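Local coordinates for protein abietadiene synthase, chloroplastic (PDB 3S9V) that is a chloroplastic, largely helical terpene synthase that combines an N-terminal terpene synthase domain with a terpene synthase metal-binding domain, at residues P318-T323 against F352-G357; L268-R273 against R307-A312; A107-I112 against A157-A162. All coordinates share one frame; numbering follows the deposited sequence.

Interaction 1 of 3, residues P318-T323 against F352-G357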
loop_
_atom_site.group_PDB
_atom_site.type_symbol
_atom_site.label_atom_id
_atom_site.label_comp_id
_atom_site.label_asym_id
_atom_site.label_seq_id
_atom_site.Cartn_x
_atom_site.Cartn_y
_atom_site.Cartn_z
ATOM N N PRO A 318 1.347 20.976 -3.558
ATOM C CA PRO A 318 1.363 19.579 -3.128
ATOM C C PRO A 318 0.305 18.820 -3.907
ATOM O O PRO A 318 -0.558 19.435 -4.535
ATOM C CB PRO A 318 1.014 19.681 -1.650
ATOM C CG PRO A 318 -0.012 20.789 -1.656
ATOM C CD PRO A 318 0.623 21.819 -2.587
ATOM N N ASP A 319 0.379 17.494 -3.879
ATOM C CA ASP A 319 -0.623 16.677 -4.554
ATOM C C ASP A 319 -1.060 15.566 -3.609
ATOM O O ASP A 319 -0.262 15.053 -2.826
ATOM C CB ASP A 319 -0.084 16.085 -5.855
ATOM C CG ASP A 319 0.968 15.032 -5.627
ATOM O OD1 ASP A 319 2.110 15.394 -5.282
ATOM O OD2 ASP A 319 0.646 13.838 -5.790
ATOM N N ILE A 320 -2.332 15.195 -3.691
ATOM C CA ILE A 320 -2.881 14.178 -2.814
ATOM C C ILE A 320 -2.199 12.812 -2.927
ATOM O O ILE A 320 -2.134 12.073 -1.948
ATOM C CB ILE A 320 -4.396 14.017 -3.049
ATOM C CG1 ILE A 320 -5.061 13.458 -1.790
ATOM C CG2 ILE A 320 -4.649 13.100 -4.239
ATOM C CD1 ILE A 320 -6.572 13.449 -1.860
ATOM N N ASP A 321 -1.676 12.482 -4.104
ATOM C CA ASP A 321 -1.030 11.184 -4.292
ATOM C C ASP A 321 0.254 11.074 -3.472
ATOM O O ASP A 321 0.400 10.144 -2.689
ATOM C CB ASP A 321 -0.739 10.936 -5.781
ATOM C CG ASP A 321 -0.692 9.446 -6.136
ATOM O OD1 ASP A 321 -0.902 8.589 -5.238
ATOM O OD2 ASP A 321 -0.451 9.136 -7.324
ATOM N N ASP A 322 1.180 12.018 -3.652
ATOM C CA ASP A 322 2.436 12.004 -2.901
ATOM C C ASP A 322 2.181 12.213 -1.407
ATOM O O ASP A 322 2.877 11.645 -0.563
ATOM C CB ASP A 322 3.383 13.111 -3.374
ATOM C CG ASP A 322 3.995 12.826 -4.727
ATOM O OD1 ASP A 322 3.452 13.314 -5.740
ATOM O OD2 ASP A 322 5.016 12.106 -4.780
ATOM N N THR A 323 1.194 13.045 -1.086
ATOM C CA THR A 323 0.867 13.333 0.307
ATOM C C THR A 323 0.245 12.129 0.997
ATOM O O THR A 323 0.578 11.823 2.136
ATOM C CB THR A 323 -0.098 14.525 0.425
ATOM O OG1 THR A 323 0.522 15.691 -0.128
ATOM C CG2 THR A 323 -0.440 14.783 1.886
ATOM N N PHE A 352 -12.539 14.493 -2.368
ATOM C CA PHE A 352 -11.108 14.766 -2.421
ATOM C C PHE A 352 -10.598 14.728 -3.852
ATOM O O PHE A 352 -11.006 13.875 -4.642
ATOM C CB PHE A 352 -10.331 13.756 -1.580
ATOM C CG PHE A 352 -10.603 13.861 -0.115
ATOM C CD1 PHE A 352 -11.822 13.449 0.408
ATOM C CD2 PHE A 352 -9.639 14.382 0.744
ATOM C CE1 PHE A 352 -12.078 13.550 1.764
ATOM C CE2 PHE A 352 -9.881 14.491 2.100
ATOM C CZ PHE A 352 -11.104 14.074 2.615
ATOM N N PHE A 353 -9.703 15.661 -4.172
ATOM C CA PHE A 353 -9.133 15.757 -5.503
ATOM C C PHE A 353 -7.603 15.803 -5.403
ATOM O O PHE A 353 -7.060 16.053 -4.329
ATOM C CB PHE A 353 -9.707 16.996 -6.197
ATOM C CG PHE A 353 -11.212 16.953 -6.344
ATOM C CD1 PHE A 353 -11.803 16.260 -7.398
ATOM C CD2 PHE A 353 -12.034 17.559 -5.403
ATOM C CE1 PHE A 353 -13.193 16.169 -7.510
ATOM C CE2 PHE A 353 -13.427 17.476 -5.499
ATOM C CZ PHE A 353 -14.006 16.779 -6.558
ATOM N N CYS A 354 -6.917 15.546 -6.513
ATOM C CA CYS A 354 -5.462 15.508 -6.520
ATOM C C CYS A 354 -4.786 16.857 -6.250
ATOM O O CYS A 354 -3.668 16.907 -5.726
ATOM C CB CYS A 354 -4.969 14.916 -7.848
ATOM S SG CYS A 354 -3.283 14.235 -7.798
ATOM N N PHE A 355 -5.459 17.950 -6.593
ATOM C CA PHE A 355 -4.900 19.279 -6.364
ATOM C C PHE A 355 -5.904 20.235 -5.737
ATOM O O PHE A 355 -7.103 20.130 -5.976
ATOM C CB PHE A 355 -4.384 19.881 -7.673
ATOM C CG PHE A 355 -3.236 19.124 -8.275
ATOM C CD1 PHE A 355 -3.453 18.176 -9.270
ATOM C CD2 PHE A 355 -1.937 19.347 -7.835
ATOM C CE1 PHE A 355 -2.389 17.458 -9.822
ATOM C CE2 PHE A 355 -0.865 18.634 -8.379
ATOM C CZ PHE A 355 -1.094 17.688 -9.374
ATOM N N LEU A 356 -5.412 21.162 -4.923
ATOM C CA LEU A 356 -6.286 22.138 -4.290
ATOM C C LEU A 356 -6.904 22.994 -5.396
ATOM O O LEU A 356 -6.221 23.386 -6.343
ATOM C CB LEU A 356 -5.484 23.014 -3.311
ATOM C CG LEU A 356 -6.208 24.157 -2.578
ATOM C CD1 LEU A 356 -5.440 24.532 -1.322
ATOM C CD2 LEU A 356 -6.341 25.374 -3.483
ATOM N N GLY A 357 -8.202 23.250 -5.289
ATOM C CA GLY A 357 -8.879 24.075 -6.274
ATOM C C GLY A 357 -9.120 23.488 -7.655
ATOM O O GLY A 357 -9.368 24.235 -8.601
HETATM O O HOH W 1 -2.539 21.385 -4.451
#
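With CG1 anti to the backbone N (chi1 -155°) and chi2 extended, I320 reaches F352 at one end while its CG2 presses on C354. I320 is the variable residue of the DXDD sequence D319-I320-D321-D322, the signature of class II terpene cyclases, and it turns toward the loop 352-357 just as helix 320-332 begins. I320 CD1 lies 3.8 Å from F352 CB, the two side chains crossing at about a right angle. I320 CG2 sits 3.4 Å from C354 CA, closer than usual for two carbons, and C354 SG also borders CG2. The backbone pins the same spot: I320 N donates to C354 O at 3.0 Å, with an N-H...O angle of 162°. D319 caps the helix, its OD2 accepting from D322 N (2.9 Å) from above the carboxylate plane. Its carbonyl takes two donors, T323 N and T323 OG1. D319 CB rests 3.7 Å from F355 CE2. The polar end of D321 turns to other company, with OD1 bonded to N368 ND2. Helix 381-397 packs against F352. Where the segments part, a water bridges them, donating to P318 O at 2.8 Å and accepting from L356 N at 2.9 Å.

Interaction 2 of 3, residues L268-R273 against R307-A312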
loop_
_atom_site.group_PDB
_atom_site.type_symbol
_atom_site.label_atom_id
_atom_site.label_comp_id
_atom_site.label_asym_id
_atom_site.label_seq_id
_atom_site.Cartn_x
_atom_site.Cartn_y
_atom_site.Cartn_z
ATOM N N LEU A 268 12.518 14.798 -8.792
ATOM C CA LEU A 268 11.516 13.783 -8.471
ATOM C C LEU A 268 11.873 13.006 -7.204
ATOM O O LEU A 268 11.445 11.867 -7.021
ATOM C CB LEU A 268 11.392 12.814 -9.652
ATOM C CG LEU A 268 11.004 13.446 -10.997
ATOM C CD1 LEU A 268 11.086 12.403 -12.101
ATOM C CD2 LEU A 268 9.590 14.020 -10.910
ATOM N N ASP A 269 12.643 13.648 -6.329
ATOM C CA ASP A 269 13.132 13.038 -5.099
ATOM C C ASP A 269 12.132 12.454 -4.100
ATOM O O ASP A 269 12.415 11.429 -3.486
ATOM C CB ASP A 269 14.062 14.018 -4.372
ATOM C CG ASP A 269 13.412 15.370 -4.111
ATOM O OD1 ASP A 269 13.845 16.060 -3.161
ATOM O OD2 ASP A 269 12.485 15.753 -4.854
ATOM N N LEU A 270 10.979 13.086 -3.919
ATOM C CA LEU A 270 10.002 12.558 -2.964
ATOM C C LEU A 270 9.182 11.448 -3.612
ATOM O O LEU A 270 8.856 10.427 -2.988
ATOM C CB LEU A 270 9.065 13.665 -2.482
ATOM C CG LEU A 270 9.663 14.938 -1.878
ATOM C CD1 LEU A 270 8.541 15.720 -1.218
ATOM C CD2 LEU A 270 10.736 14.597 -0.847
ATOM N N PHE A 271 8.833 11.667 -4.870
ATOM C CA PHE A 271 8.071 10.692 -5.618
ATOM C C PHE A 271 8.885 9.390 -5.736
ATOM O O PHE A 271 8.384 8.302 -5.450
ATOM C CB PHE A 271 7.727 11.282 -6.996
ATOM C CG PHE A 271 7.209 10.279 -7.988
ATOM C CD1 PHE A 271 6.237 9.355 -7.630
ATOM C CD2 PHE A 271 7.681 10.281 -9.296
ATOM C CE1 PHE A 271 5.743 8.445 -8.556
ATOM C CE2 PHE A 271 7.193 9.374 -10.233
ATOM C CZ PHE A 271 6.221 8.453 -9.863
ATOM N N GLU A 272 10.153 9.506 -6.108
ATOM C CA GLU A 272 10.990 8.323 -6.275
ATOM C C GLU A 272 11.211 7.520 -4.992
ATOM O O GLU A 272 11.097 6.291 -4.991
ATOM C CB GLU A 272 12.342 8.718 -6.869
ATOM C CG GLU A 272 13.265 7.539 -7.084
ATOM C CD GLU A 272 14.457 7.878 -7.949
ATOM O OE1 GLU A 272 15.410 8.530 -7.460
ATOM O OE2 GLU A 272 14.432 7.496 -9.133
ATOM N N ARG A 273 11.526 8.210 -3.900
ATOM C CA ARG A 273 11.762 7.528 -2.630
ATOM C C ARG A 273 10.526 6.848 -2.054
ATOM O O ARG A 273 10.602 5.700 -1.614
ATOM C CB ARG A 273 12.343 8.503 -1.605
ATOM C CG ARG A 273 13.818 8.843 -1.840
ATOM C CD ARG A 273 14.306 9.878 -0.841
ATOM N NE ARG A 273 15.741 10.135 -0.954
ATOM C CZ ARG A 273 16.309 10.792 -1.961
ATOM N NH1 ARG A 273 15.568 11.270 -2.954
ATOM N NH2 ARG A 273 17.621 10.965 -1.976
ATOM N N ARG A 307 1.114 21.108 4.960
ATOM C CA ARG A 307 0.069 21.359 3.972
ATOM C C ARG A 307 0.089 20.242 2.931
ATOM O O ARG A 307 -0.715 20.227 2.007
ATOM C CB ARG A 307 0.293 22.695 3.262
ATOM C CG ARG A 307 0.530 23.882 4.185
ATOM C CD ARG A 307 0.636 25.165 3.379
ATOM N NE ARG A 307 1.563 25.020 2.258
ATOM C CZ ARG A 307 2.884 24.911 2.380
ATOM N NH1 ARG A 307 3.444 24.935 3.582
ATOM N NH2 ARG A 307 3.642 24.763 1.299
ATOM N N GLY A 308 1.014 19.305 3.087
ATOM C CA GLY A 308 1.114 18.221 2.134
ATOM C C GLY A 308 2.357 18.416 1.295
ATOM O O GLY A 308 2.970 19.480 1.319
ATOM N N ILE A 309 2.739 17.393 0.545
ATOM C CA ILE A 309 3.933 17.500 -0.269
ATOM C C ILE A 309 3.632 17.242 -1.722
ATOM O O ILE A 309 2.548 16.786 -2.075
ATOM C CB ILE A 309 5.011 16.503 0.200
ATOM C CG1 ILE A 309 4.468 15.073 0.141
ATOM C CG2 ILE A 309 5.421 16.831 1.628
ATOM C CD1 ILE A 309 5.514 13.981 0.456
ATOM N N GLY A 310 4.604 17.559 -2.565
ATOM C CA GLY A 310 4.456 17.334 -3.986
ATOM C C GLY A 310 5.387 16.193 -4.322
ATOM O O GLY A 310 5.724 15.399 -3.451
ATOM N N TRP A 311 5.827 16.125 -5.570
ATOM C CA TRP A 311 6.715 15.066 -6.002
ATOM C C TRP A 311 8.173 15.449 -5.799
ATOM O O TRP A 311 9.052 14.587 -5.766
ATOM C CB TRP A 311 6.441 14.742 -7.473
ATOM C CG TRP A 311 6.361 15.954 -8.344
ATOM C CD1 TRP A 311 7.383 16.547 -9.023
ATOM C CD2 TRP A 311 5.189 16.730 -8.622
ATOM N NE1 TRP A 311 6.922 17.643 -9.715
ATOM C CE2 TRP A 311 5.578 17.779 -9.485
ATOM C CE3 TRP A 311 3.846 16.641 -8.226
ATOM C CZ2 TRP A 311 4.669 18.738 -9.964
ATOM C CZ3 TRP A 311 2.940 17.592 -8.702
ATOM C CH2 TRP A 311 3.357 18.627 -9.562
ATOM N N ALA A 312 8.417 16.750 -5.657
ATOM C CA ALA A 312 9.765 17.271 -5.462
ATOM C C ALA A 312 9.840 18.102 -4.198
ATOM O O ALA A 312 8.857 18.733 -3.807
ATOM C CB ALA A 312 10.176 18.127 -6.647
#
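W311 O accepts from the first turn of helix 269-282, with L270 N and F271 N both 3.1 Å away. The F271 bond is the sound one, with an N-H...O angle of 158°, though its N lies tilted from the carbonyl plane; the L270 bond is weak. Side chains close in around this point. F271 CB packs on W311 CB at 3.7 Å. W311 CG sits between the backbone N and the carbonyl carbon (chi1 47°), which brings W311 CD1 to within 3.8 Å of L268 CD2. L270 CD1 touches both I309 CD1, at 3.9 Å, and G310 O, at 3.6 Å. D269 OD2 comes down on A312 CA at 3.2 Å.

A second shell fixes these groups. D269 OD1 is bonded to Y299 OH and OD2 to R313 N, while S230 OG holds W311 NE1. The F271 ring stands edge-to-face with both W275 and W447. R273 NH1 bonds back to D269 O and also reaches G48 O, and its guanidinium makes a cation-pi contact with Y299. The loop carbonyl thus serves amides that open a helix and have no preceding turn to bond to; its negative end would also be expected to suit the partial positive charge of that helix terminus.

Interaction 3 of 3, residues A107-I112 against A157-A162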
loop_
_atom_site.group_PDB
_atom_site.type_symbol
_atom_site.label_atom_id
_atom_site.label_comp_id
_atom_site.label_asym_id
_atom_site.label_seq_id
_atom_site.Cartn_x
_atom_site.Cartn_y
_atom_site.Cartn_z
ATOM N N ALA A 107 6.603 15.294 -29.607
ATOM C CA ALA A 107 8.055 15.432 -29.621
ATOM C C ALA A 107 8.608 15.753 -31.010
ATOM O O ALA A 107 9.517 16.572 -31.140
ATOM C CB ALA A 107 8.711 14.152 -29.084
ATOM N N THR A 108 8.069 15.110 -32.042
ATOM C CA THR A 108 8.557 15.338 -33.401
ATOM C C THR A 108 8.301 16.777 -33.829
ATOM O O THR A 108 9.188 17.452 -34.344
ATOM C CB THR A 108 7.893 14.375 -34.423
ATOM O OG1 THR A 108 8.073 13.015 -34.001
ATOM C CG2 THR A 108 8.534 14.544 -35.793
ATOM N N LEU A 109 7.083 17.255 -33.611
ATOM C CA LEU A 109 6.760 18.622 -33.983
ATOM C C LEU A 109 7.718 19.567 -33.255
ATOM O O LEU A 109 8.329 20.436 -33.873
ATOM C CB LEU A 109 5.309 18.938 -33.611
ATOM C CG LEU A 109 4.815 20.342 -33.952
ATOM C CD1 LEU A 109 5.072 20.635 -35.422
ATOM C CD2 LEU A 109 3.338 20.453 -33.633
ATOM N N ALA A 110 7.854 19.383 -31.941
ATOM C CA ALA A 110 8.743 20.220 -31.145
ATOM C C ALA A 110 10.191 20.204 -31.655
ATOM O O ALA A 110 10.836 21.246 -31.719
ATOM C CB ALA A 110 8.705 19.782 -29.698
ATOM N N CYS A 111 10.709 19.034 -32.014
ATOM C CA CYS A 111 12.085 18.958 -32.506
ATOM C C CYS A 111 12.266 19.572 -33.899
ATOM O O CYS A 111 13.282 20.201 -34.182
ATOM C CB CYS A 111 12.572 17.503 -32.506
ATOM S SG CYS A 111 12.772 16.829 -30.849
ATOM N N ILE A 112 11.277 19.383 -34.764
ATOM C CA ILE A 112 11.328 19.924 -36.118
ATOM C C ILE A 112 11.362 21.446 -36.076
ATOM O O ILE A 112 12.091 22.089 -36.834
ATOM C CB ILE A 112 10.107 19.458 -36.933
ATOM C CG1 ILE A 112 10.297 17.999 -37.345
ATOM C CG2 ILE A 112 9.898 20.354 -38.135
ATOM C CD1 ILE A 112 9.066 17.399 -37.976
ATOM N N ALA A 157 -0.568 24.886 -30.029
ATOM C CA ALA A 157 0.243 26.089 -29.951
ATOM C C ALA A 157 1.438 25.973 -30.891
ATOM O O ALA A 157 1.815 26.947 -31.536
ATOM C CB ALA A 157 0.715 26.316 -28.526
ATOM N N MET A 158 2.034 24.787 -30.969
ATOM C CA MET A 158 3.177 24.577 -31.855
ATOM C C MET A 158 2.703 24.429 -33.301
ATOM O O MET A 158 3.433 24.778 -34.231
ATOM C CB MET A 158 3.983 23.339 -31.440
ATOM C CG MET A 158 4.768 23.486 -30.131
ATOM S SD MET A 158 5.991 22.154 -29.883
ATOM C CE MET A 158 4.894 20.728 -29.824
ATOM N N LEU A 159 1.489 23.907 -33.494
ATOM C CA LEU A 159 0.944 23.769 -34.848
ATOM C C LEU A 159 0.911 25.152 -35.486
ATOM O O LEU A 159 1.259 25.316 -36.658
ATOM C CB LEU A 159 -0.481 23.192 -34.829
ATOM C CG LEU A 159 -0.633 21.668 -34.763
ATOM C CD1 LEU A 159 -2.111 21.287 -34.748
ATOM C CD2 LEU A 159 0.063 21.039 -35.954
ATOM N N LYS A 160 0.490 26.145 -34.703
ATOM C CA LYS A 160 0.421 27.525 -35.177
ATOM C C LYS A 160 1.817 28.075 -35.457
ATOM O O LYS A 160 2.009 28.813 -36.422
ATOM C CB LYS A 160 -0.303 28.405 -34.150
ATOM C CG LYS A 160 -1.741 27.965 -33.912
ATOM C CD LYS A 160 -2.433 28.755 -32.812
ATOM C CE LYS A 160 -2.700 30.185 -33.227
ATOM N NZ LYS A 160 -3.547 30.890 -32.224
ATOM N N GLU A 161 2.795 27.708 -34.627
ATOM C CA GLU A 161 4.163 28.175 -34.841
ATOM C C GLU A 161 4.626 27.630 -36.183
ATOM O O GLU A 161 5.107 28.367 -37.037
ATOM C CB GLU A 161 5.129 27.648 -33.772
ATOM C CG GLU A 161 4.846 28.025 -32.321
ATOM C CD GLU A 161 6.029 27.679 -31.410
ATOM O OE1 GLU A 161 7.033 28.428 -31.436
ATOM O OE2 GLU A 161 5.962 26.657 -30.687
ATOM N N ALA A 162 4.482 26.318 -36.341
ATOM C CA ALA A 162 4.882 25.617 -37.552
ATOM C C ALA A 162 4.295 26.263 -38.801
ATOM O O ALA A 162 4.994 26.445 -39.796
ATOM C CB ALA A 162 4.454 24.135 -37.464
#
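Helices 101-117 and 151-164 pack side by side through L109 and A110 on one and M158, L159 and A162 on the other, in the helical N-terminal part of the chain, consistent with the gamma domain of three-domain plant diterpene synthases. Over the short segments in contact the two axes run in broadly the same direction, 37° apart, and come within 10.2 Å of each other. L109 is the main projection from the first helix. Its CG stands anti to the backbone N (chi1 -180°), and its two methyls part over the partner helix: L109 CD2 lies 3.7 Å from M158 CB and 4.1 Å from L159 CD2, whereas L109 CD1 reaches A162 CB, one turn on from M158, at 4.1 Å. M158 answers from the other helix, sliding past L109 in the opposite direction. M158 SD touches A110 CA and A110 CB, each at 3.6 Å, and a bend at the last torsion (chi3 -62°) folds the methyl M158 CE back to within 3.9 Å of A110 N. The small alanine lets the sulfur come right up to the helix backbone. Y57 touches both A110 and M158, and W61 also covers M158. L159 is packed by F132 of helix 122-136 and by L176, I179 and I180 of helix 174-187, while Y171 lies on A162. Beyond the contact, E161 forms a salt bridge with R64. The side chains that meet are hydrocarbon and thioether, so the hold of the two segments on each other rests mainly on shape and on burial from water rather than on directed bonds.

Overall arrangement
Interactions 1 and 2 are neighbours, with centres about 12 Å apart, and both set a loop against the start of a helix. The loop 307-312 of interaction 2 touches the 318-323 segment of interaction 1 directly: I309 probably makes two hydrogen bonds to it, its N with the T323 hydroxyl OG1 and its O with D319 N. Interaction 2 is the more buried; interaction 1 is partly buried and includes a bridging water. In both, backbone amides are met by loop carbonyls. Interaction 3 lies about 31 Å from each, centre to centre, in a different helical region. It is buried too, but joins two helices by apolar packing, with no polar bond between the segments.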